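Local coordinates for protein sortase (Actinomyces oris, PDB 2XWG) that probably acts as a class C cysteine transpeptidase that joins pilin subunits into fimbriae, its catalytic domain carrying bound calcium, at residues Phe160-Leu166 against Thr209-Cys213. Sequence-based numbering, arbitrary orientation.
Sequences FDNLNQL and TLITC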
ATOM      1  N   PHE A 160      -0.826 -11.999  -0.173  1.00 27.85           N
ATOM      2  CA  PHE A 160      -2.090 -11.506   0.436  1.00 27.02           C
ATOM      3  C   PHE A 160      -3.270 -12.483   0.247  1.00 30.83           C
ATOM      4  O   PHE A 160      -4.455 -12.074   0.252  1.00 27.30           O
ATOM      5  CB  PHE A 160      -2.494 -10.160  -0.182  1.00 26.68           C
ATOM      6  CG  PHE A 160      -1.865  -8.946   0.481  1.00 26.04           C
ATOM      7  CD1 PHE A 160      -1.035  -9.079   1.574  1.00 24.23           C
ATOM      8  CD2 PHE A 160      -2.118  -7.673  -0.005  1.00 25.73           C
ATOM      9  CE1 PHE A 160      -0.490  -7.977   2.191  1.00 20.86           C
ATOM     10  CE2 PHE A 160      -1.568  -6.561   0.603  1.00 27.53           C
ATOM     11  CZ  PHE A 160      -0.754  -6.716   1.703  1.00 22.91           C
ATOM     12  N   ASP A 161      -2.951 -13.765   0.075  1.00 30.37           N
ATOM     13  CA  ASP A 161      -3.982 -14.769  -0.170  1.00 31.12           C
ATOM     14  C   ASP A 161      -5.109 -14.633   0.844  1.00 34.29           C
ATOM     15  O   ASP A 161      -6.313 -14.672   0.505  1.00 42.07           O
ATOM     16  CB  ASP A 161      -3.402 -16.178  -0.068  1.00 29.27           C
ATOM     17  CG  ASP A 161      -2.742 -16.634  -1.339  1.00 29.23           C
ATOM     18  OD1 ASP A 161      -2.850 -15.916  -2.352  1.00 31.47           O
ATOM     19  OD2 ASP A 161      -2.121 -17.722  -1.330  1.00 31.33           O
ATOM     20  N   ASN A 162      -4.732 -14.467   2.095  1.00 25.79           N
ATOM     21  CA  ASN A 162      -5.715 -14.538   3.155  1.00 27.43           C
ATOM     22  C   ASN A 162      -6.265 -13.192   3.579  1.00 27.80           C
ATOM     23  O   ASN A 162      -6.775 -13.037   4.690  1.00 28.15           O
ATOM     24  CB  ASN A 162      -5.137 -15.307   4.323  1.00 29.04           C
ATOM     25  CG  ASN A 162      -4.642 -16.660   3.893  1.00 36.35           C
ATOM     26  OD1 ASN A 162      -5.334 -17.388   3.154  1.00 36.31           O
ATOM     27  ND2 ASN A 162      -3.420 -16.996   4.299  1.00 33.88           N
ATOM     28  N   LEU A 163      -6.165 -12.210   2.694  1.00 27.59           N
ATOM     29  CA  LEU A 163      -6.784 -10.928   2.981  1.00 27.08           C
ATOM     30  C   LEU A 163      -8.277 -11.128   3.234  1.00 34.55           C
ATOM     31  O   LEU A 163      -8.860 -10.425   4.056  1.00 42.51           O
ATOM     32  CB  LEU A 163      -6.545  -9.950   1.822  1.00 30.76           C
ATOM     33  CG  LEU A 163      -6.251  -8.506   2.240  1.00 27.34           C
ATOM     34  CD1 LEU A 163      -5.076  -8.508   3.184  1.00 27.24           C
ATOM     35  CD2 LEU A 163      -5.963  -7.633   1.039  1.00 27.02           C
ATOM     36  N   ASN A 164      -8.888 -12.099   2.544  1.00 29.92           N
ATOM     37  CA  ASN A 164     -10.311 -12.407   2.718  1.00 35.99           C
ATOM     38  C   ASN A 164     -10.718 -13.005   4.069  1.00 37.62           C
ATOM     39  O   ASN A 164     -11.845 -13.465   4.198  1.00 36.44           O
ATOM     40  CB  ASN A 164     -10.799 -13.332   1.598  1.00 31.96           C
ATOM     41  CG  ASN A 164      -9.998 -14.621   1.529  1.00 35.38           C
ATOM     42  OD1 ASN A 164      -9.319 -14.991   2.485  1.00 35.69           O
ATOM     43  ND2 ASN A 164     -10.061 -15.301   0.395  1.00 30.63           N
ATOM     44  N   GLN A 165      -9.822 -13.030   5.059  1.00 30.29           N
ATOM     45  CA  GLN A 165     -10.199 -13.495   6.396  1.00 34.23           C
ATOM     46  C   GLN A 165     -10.344 -12.331   7.354  1.00 37.27           C
ATOM     47  O   GLN A 165     -10.898 -12.465   8.453  1.00 40.48           O
ATOM     48  CB  GLN A 165      -9.204 -14.501   6.952  1.00 32.97           C
ATOM     49  CG  GLN A 165      -9.126 -15.763   6.128  1.00 35.74           C
ATOM     50  CD  GLN A 165      -8.081 -16.696   6.658  1.00 41.00           C
ATOM     51  OE1 GLN A 165      -7.594 -17.596   5.949  1.00 40.82           O
ATOM     52  NE2 GLN A 165      -7.696 -16.475   7.917  1.00 37.16           N
ATOM     53  N   LEU A 166      -9.865 -11.174   6.919  1.00 34.01           N
ATOM     54  CA  LEU A 166      -9.930  -9.976   7.743  1.00 39.07           C
ATOM     55  C   LEU A 166     -11.377  -9.515   7.889  1.00 41.28           C
ATOM     56  O   LEU A 166     -12.156  -9.647   6.949  1.00 38.40           O
ATOM     57  CB  LEU A 166      -9.098  -8.860   7.103  1.00 34.30           C
ATOM     58  CG  LEU A 166      -7.560  -8.966   7.189  1.00 33.54           C
ATOM     59  CD1 LEU A 166      -6.945  -7.674   6.716  1.00 28.35           C
ATOM     60  CD2 LEU A 166      -7.133  -9.229   8.583  1.00 26.97           C
ATOM     61  N   THR A 209      -5.097   1.290   2.455  1.00 32.10           N
ATOM     62  CA  THR A 209      -5.850   0.192   1.858  1.00 34.02           C
ATOM     63  C   THR A 209      -4.949  -0.942   1.354  1.00 33.96           C
ATOM     64  O   THR A 209      -4.018  -0.715   0.568  1.00 33.33           O
ATOM     65  CB  THR A 209      -6.707   0.677   0.685  1.00 37.67           C
ATOM     66  OG1 THR A 209      -7.590   1.705   1.144  1.00 44.47           O
ATOM     67  CG2 THR A 209      -7.536  -0.467   0.119  1.00 33.74           C
ATOM     68  N   LEU A 210      -5.237  -2.155   1.818  1.00 30.61           N
ATOM     69  CA  LEU A 210      -4.635  -3.364   1.294  1.00 27.04           C
ATOM     70  C   LEU A 210      -5.480  -3.891   0.131  1.00 31.02           C
ATOM     71  O   LEU A 210      -6.649  -4.232   0.308  1.00 35.11           O
ATOM     72  CB  LEU A 210      -4.580  -4.406   2.402  1.00 25.79           C
ATOM     73  CG  LEU A 210      -4.058  -3.871   3.740  1.00 25.83           C
ATOM     74  CD1 LEU A 210      -4.090  -4.941   4.800  1.00 23.20           C
ATOM     75  CD2 LEU A 210      -2.639  -3.325   3.609  1.00 22.02           C
ATOM     76  N   ILE A 211      -4.916  -3.977  -1.063  1.00 27.51           N
ATOM     77  CA  ILE A 211      -5.715  -4.483  -2.164  1.00 29.37           C
ATOM     78  C   ILE A 211      -5.156  -5.765  -2.750  1.00 31.62           C
ATOM     79  O   ILE A 211      -3.966  -5.873  -2.958  1.00 29.86           O
ATOM     80  CB  ILE A 211      -5.838  -3.441  -3.268  1.00 33.00           C
ATOM     81  CG1 ILE A 211      -6.693  -3.976  -4.417  1.00 35.56           C
ATOM     82  CG2 ILE A 211      -4.476  -3.050  -3.777  1.00 28.75           C
ATOM     83  CD1 ILE A 211      -7.023  -2.918  -5.461  1.00 32.62           C
ATOM     84  N   THR A 212      -6.022  -6.742  -3.008  1.00 34.80           N
ATOM     85  CA  THR A 212      -5.614  -7.965  -3.685  1.00 29.05           C
ATOM     86  C   THR A 212      -6.635  -8.354  -4.761  1.00 34.51           C
ATOM     87  O   THR A 212      -7.668  -7.695  -4.925  1.00 36.46           O
ATOM     88  CB  THR A 212      -5.472  -9.105  -2.694  1.00 26.46           C
ATOM     89  OG1 THR A 212      -4.935 -10.247  -3.358  1.00 28.46           O
ATOM     90  CG2 THR A 212      -6.797  -9.462  -2.149  1.00 31.14           C
ATOM     91  N   CYS A 213      -6.345  -9.407  -5.514  1.00 36.47           N
ATOM     92  CA  CYS A 213      -7.295  -9.905  -6.495  1.00 37.04           C
ATOM     93  C   CYS A 213      -8.224 -10.916  -5.876  1.00 38.36           C
ATOM     94  O   CYS A 213      -7.877 -11.561  -4.885  1.00 41.52           O
ATOM     95  CB  CYS A 213      -6.559 -10.530  -7.653  1.00 35.88           C
ATOM     96  SG  CYS A 213      -5.755  -9.273  -8.576  1.00 43.65           S
TER
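F160 and L163 lean onto the strand 206-214 of the sortase beta-barrel, the strand that carries C213, the predicted acyl-thioester cysteine. They meet L210 and T212, the two residues whose side chains leave this part of the strand toward the loop. The F160 ring crosses the L210 side chain at about a right angle and brings CE2 to 4.1 Å from L210 CB, an oblique approach, while the carbonyl O of I211 lies in the ring plane at the edge, 3.9 Å from F160 CD2. One face of the ring takes L163 CD1, set off toward the rim. L163 uses both branches on the strand: CD1 sits 4.0 Å from L210 CD1, and CD2 is wedged between L210 CB at 3.8 Å and the T212 methyl CG2, also 3.8 Å off. I107 of strand 103-107 packs on both F160 and L210, and I105 on L210, so loop, strand 206-214 and strand 103-107 meet here.

T212 divides its two branches. With OG1 anti to the backbone N (chi1 -174°), the methyl is left to L163 and the hydroxyl turns to hydrogen bonds with T152 OG1 and G150 O, from the two residues that flank the predicted catalytic H151 in sequence. A valine here would probably leave the T152 hydroxyl and the G150 carbonyl without this partner and tie the strand less firmly to the G150-T152 start of the connection. A backbone hydrogen bond ties F160 to H151 within that same connection, and F160 CB lies 4.0 Å from T212 OG1.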